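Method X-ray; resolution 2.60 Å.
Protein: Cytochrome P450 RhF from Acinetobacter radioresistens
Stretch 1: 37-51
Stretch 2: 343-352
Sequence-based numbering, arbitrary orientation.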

# COMPACT_ATOMS: atom_id res chain seq x y z
N PRO A 37 8.66 4.52 18.21
CA PRO A 37 7.27 4.06 18.50
C PRO A 37 6.43 3.86 17.26
O PRO A 37 5.86 2.78 17.10
N TYR A 38 6.35 4.87 16.38
CA TYR A 38 5.62 4.69 15.12
C TYR A 38 6.10 3.45 14.38
O TYR A 38 5.31 2.59 14.00
N GLN A 39 7.42 3.36 14.18
CA GLN A 39 8.02 2.25 13.45
C GLN A 39 7.80 0.90 14.13
O GLN A 39 7.78 -0.13 13.45
N GLN A 40 7.61 0.87 15.45
CA GLN A 40 7.27 -0.39 16.10
C GLN A 40 5.81 -0.76 15.90
O GLN A 40 5.49 -1.94 15.69
N ASP A 41 4.92 0.22 15.98
CA ASP A 41 3.47 0.04 15.98
C ASP A 41 2.79 1.37 15.72
O ASP A 41 2.59 2.15 16.66
N PRO A 42 2.40 1.67 14.47
CA PRO A 42 1.82 3.01 14.20
C PRO A 42 0.53 3.29 14.96
O PRO A 42 0.38 4.39 15.50
N ALA A 43 -0.40 2.33 15.03
CA ALA A 43 -1.63 2.58 15.77
C ALA A 43 -1.37 2.74 17.26
O ALA A 43 -2.02 3.56 17.92
N LEU A 44 -0.43 1.98 17.80
CA LEU A 44 -0.15 2.11 19.23
C LEU A 44 0.49 3.46 19.54
O LEU A 44 0.17 4.09 20.55
N ALA A 45 1.37 3.94 18.65
CA ALA A 45 2.03 5.22 18.86
C ALA A 45 1.04 6.38 18.89
O ALA A 45 1.34 7.42 19.48
N LEU A 46 -0.13 6.22 18.28
CA LEU A 46 -1.12 7.29 18.23
C LEU A 46 -2.26 7.06 19.21
O LEU A 46 -3.25 7.80 19.19
N LYS A 47 -2.13 6.07 20.08
CA LYS A 47 -3.22 5.72 20.98
C LYS A 47 -3.59 6.87 21.92
O LYS A 47 -4.76 7.24 22.03
N GLU A 48 -2.60 7.45 22.62
CA GLU A 48 -2.90 8.60 23.48
C GLU A 48 -3.58 9.71 22.69
O GLU A 48 -4.48 10.39 23.19
N PHE A 49 -3.15 9.90 21.44
CA PHE A 49 -3.71 10.98 20.62
C PHE A 49 -5.15 10.69 20.21
O PHE A 49 -5.98 11.60 20.22
N ARG A 50 -5.46 9.44 19.84
CA ARG A 50 -6.86 9.09 19.64
C ARG A 50 -7.69 9.49 20.86
O ARG A 50 -8.81 9.99 20.72
N ALA A 51 -7.12 9.34 22.04
CA ALA A 51 -7.85 9.58 23.28
C ALA A 51 -8.04 11.06 23.56
O ALA A 51 -9.16 11.51 23.81
N LEU A 343 -3.46 11.03 6.89
CA LEU A 343 -4.61 10.26 7.33
C LEU A 343 -4.08 8.92 7.83
O LEU A 343 -3.80 8.03 7.02
N VAL A 344 -3.93 8.75 9.15
CA VAL A 344 -3.25 7.55 9.67
C VAL A 344 -4.29 6.44 9.79
O VAL A 344 -4.87 6.21 10.85
N SER A 345 -4.47 5.70 8.69
CA SER A 345 -5.53 4.69 8.63
C SER A 345 -5.28 3.53 9.60
O SER A 345 -6.25 2.94 10.10
N ALA A 346 -4.02 3.16 9.86
CA ALA A 346 -3.75 2.22 10.94
C ALA A 346 -4.38 2.70 12.25
O ALA A 346 -4.96 1.90 13.00
N SER A 347 -4.27 4.00 12.53
CA SER A 347 -4.84 4.55 13.76
C SER A 347 -6.36 4.51 13.72
O SER A 347 -7.01 4.19 14.73
N ALA A 348 -6.94 4.86 12.57
CA ALA A 348 -8.39 4.88 12.45
C ALA A 348 -8.96 3.48 12.61
O ALA A 348 -10.06 3.30 13.14
N ASN A 349 -8.22 2.48 12.13
CA ASN A 349 -8.65 1.10 12.21
C ASN A 349 -8.51 0.54 13.62
O ASN A 349 -9.09 -0.52 13.90
N HIS A 350 -7.78 1.23 14.50
CA HIS A 350 -7.71 0.85 15.90
C HIS A 350 -8.47 1.83 16.78
O HIS A 350 -8.22 1.90 17.99
N ASP A 351 -9.38 2.60 16.18
CA ASP A 351 -10.18 3.58 16.90
C ASP A 351 -11.23 2.86 17.74
O ASP A 351 -12.19 2.27 17.21
N GLU A 352 -11.04 2.90 19.06
CA GLU A 352 -11.98 2.26 19.97
C GLU A 352 -13.39 2.79 19.79
O GLU A 352 -14.35 2.07 20.07

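Where two segments of a chain meet at close range, small residues usually mark the point of approach, and a long side chain reaching across often supplies the polar bonds. The contact between residues 37–51 and 343–352 of this cytochrome P450, nearly three hundred positions apart in sequence, illustrates both halves of that principle while burying 405 Å² summed over both sides.

The backbones come closest at Ala 43 and Ser 347, whose CA atoms lie 4.3 Å apart. Ala 43 points its methyl group toward the second stretch, where the backbones are this close. Ala 43 CB lies 3.5 Å from Ala 346 O and 4.2 Å from Ser 347 CA, so the methyl meets backbone as well as the imidazole of His 350: Ala 43 CB sits over one face of that ring, 3.8 Å from the ring centroid, in a CH-pi contact. His 350 adopts chi1 m with chi2 near -108°, which presents that face to the methyl, while both ring nitrogens are hydrogen-bonded elsewhere in the structure.

On one flank the packing is apolar. Leu 46, at the N-cap position of the helix that follows, points toward the partner with chi1 m and chi2 t, a common leucine combination, and this carries Leu 46 CD1 to within 3.5 Å of Val 344 CG1. Val 344, itself an N-cap residue, has chi1 t; the same methyl, Val 344 CG1, also meets the edge of the Tyr 38 ring, 4.4 Å from Tyr 38 CE1. The CA-to-CB bond of Tyr 38 runs sideways, and chi1 t with chi2 near 79° brings the end of the ring nearer. Close by, Pro 42 CB and Ala 346 CB touch at 4.2 Å.

Polar contact centres on Arg 50, which loses more surface to the opposing stretch than any other residue here. Its chi1 m, chi2 t, chi3 m sequence, ending with chi4 near -75°, lays the aliphatic portion against the partner backbone, with Arg 50 CD 3.2 Å from Ser 347 O and 3.9 Å from Asp 351 CA. The bend at chi3 then directs the guanidinium back toward its own stretch as well as across: Arg 50 NH1 donates to Ala 43 O at 2.7 Å and to Ser 347 OG at 3.3 Å. One nitrogen thus ties the closest-approach residue of each stretch to the same group. Ser 347 takes chi1 t, which leaves Ser 347 OG near the guanidinium plane and 3.9 Å from Leu 46 CB.

A water completes the arrangement. The water O accepts from Arg 50 NH2 at 2.6 Å and donates to His 350 O at 2.5 Å, bridging the two stretches, and Arg 50 NE lies 3.2 Å from His 350 O.

Asp 41 plays a local role instead: with chi1 t, Asp 41 OD1 accepts from Leu 44 N at 3.0 Å, capping the short turn that carries Ala 43 into the contact.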

# COMPACT_ATOMS: atom_id res chain seq x y z
CB PRO A 37 6.72 5.16 19.41
CG PRO A 37 7.93 5.85 19.94
CD PRO A 37 8.95 5.79 18.87
CB TYR A 38 5.76 5.93 14.24
CG TYR A 38 4.80 5.97 13.06
CD1 TYR A 38 3.46 6.34 13.24
CD2 TYR A 38 5.21 5.60 11.77
CE1 TYR A 38 2.58 6.39 12.18
CE2 TYR A 38 4.32 5.62 10.70
CZ TYR A 38 3.02 6.02 10.92
OH TYR A 38 2.14 6.06 9.86
CB GLN A 39 9.51 2.51 13.25
CG GLN A 39 9.79 3.59 12.23
CD GLN A 39 9.20 3.26 10.85
OE1 GLN A 39 9.45 2.18 10.28
NE2 GLN A 39 8.41 4.19 10.31
CB GLN A 40 7.59 -0.30 17.59
CG GLN A 40 8.95 -0.79 17.98
CD GLN A 40 9.16 -0.69 19.47
OE1 GLN A 40 8.23 -0.36 20.21
NE2 GLN A 40 10.38 -0.95 19.93
CB ASP A 41 3.02 -0.54 17.33
CG ASP A 41 1.58 -1.04 17.31
OD1 ASP A 41 0.73 -0.50 16.56
OD2 ASP A 41 1.29 -1.98 18.09
CB PRO A 42 1.57 3.00 12.68
CG PRO A 42 2.08 1.71 12.17
CD PRO A 42 2.47 0.80 13.29
CB ALA A 43 -2.63 1.45 15.55
CB LEU A 44 0.73 0.94 19.69
CG LEU A 44 1.11 0.89 21.18
CD1 LEU A 44 -0.14 0.87 22.07
CD2 LEU A 44 2.03 -0.28 21.47
CB ALA A 45 3.09 5.43 17.77
CB LEU A 46 -1.63 7.45 16.79
CG LEU A 46 -0.47 8.00 15.94
CD1 LEU A 46 -0.62 7.77 14.43
CD2 LEU A 46 -0.20 9.49 16.26
CB LYS A 47 -2.86 4.46 21.76
CG LYS A 47 -4.06 3.84 22.44
CD LYS A 47 -3.84 2.39 22.73
CE LYS A 47 -5.13 1.72 23.11
NZ LYS A 47 -4.86 0.35 23.63
CB GLU A 48 -1.62 9.17 24.11
CG GLU A 48 -0.67 8.21 24.80
CD GLU A 48 0.73 8.82 24.94
OE1 GLU A 48 1.46 8.92 23.92
OE2 GLU A 48 1.10 9.22 26.06
CB PHE A 49 -2.82 11.22 19.40
CG PHE A 49 -1.46 11.77 19.74
CD1 PHE A 49 -1.28 13.13 19.95
CD2 PHE A 49 -0.37 10.92 19.87
CE1 PHE A 49 -0.03 13.64 20.26
CE2 PHE A 49 0.90 11.42 20.18
CZ PHE A 49 1.06 12.78 20.38
CB ARG A 50 -7.03 7.59 19.36
CG ARG A 50 -6.48 7.15 18.02
CD ARG A 50 -7.04 5.81 17.54
NE ARG A 50 -6.66 4.66 18.37
CZ ARG A 50 -5.46 4.10 18.37
NH1 ARG A 50 -4.50 4.59 17.61
NH2 ARG A 50 -5.21 3.04 19.14
CB ALA A 51 -7.13 8.90 24.45
CB LEU A 343 -5.59 10.05 6.18
CG LEU A 343 -6.52 11.19 5.76
CD1 LEU A 343 -5.77 12.47 5.43
CD2 LEU A 343 -7.41 10.75 4.58
CB VAL A 344 -2.52 7.82 10.98
CG1 VAL A 344 -1.75 6.57 11.39
CG2 VAL A 344 -1.59 8.96 10.80
CB SER A 345 -5.67 4.17 7.21
OG SER A 345 -4.41 4.04 6.60
CB ALA A 346 -2.25 2.03 11.12
CB SER A 347 -4.36 5.98 13.95
OG SER A 347 -5.00 6.56 15.06
CB ALA A 348 -8.78 5.46 11.10
CB ASN A 349 -7.88 0.24 11.22
CG ASN A 349 -8.22 0.57 9.78
OD1 ASN A 349 -9.21 1.28 9.51
ND2 ASN A 349 -7.44 0.04 8.83
CB HIS A 350 -6.26 0.74 16.33
CG HIS A 350 -5.59 -0.49 15.82
ND1 HIS A 350 -5.25 -1.55 16.64
CD2 HIS A 350 -5.22 -0.86 14.57
CE1 HIS A 350 -4.68 -2.50 15.92
NE2 HIS A 350 -4.67 -2.11 14.66
CB ASP A 351 -10.83 4.55 15.92
CG ASP A 351 -11.42 5.79 16.61
OD1 ASP A 351 -11.55 5.78 17.86
OD2 ASP A 351 -11.79 6.75 15.90
CB GLU A 352 -11.51 2.45 21.41
CG GLU A 352 -12.08 1.44 22.37
CD GLU A 352 -11.92 0.02 21.90
OE1 GLU A 352 -10.80 -0.35 21.49
OE2 GLU A 352 -12.91 -0.74 21.95
O HOH W 1 -7.21 1.75 20.22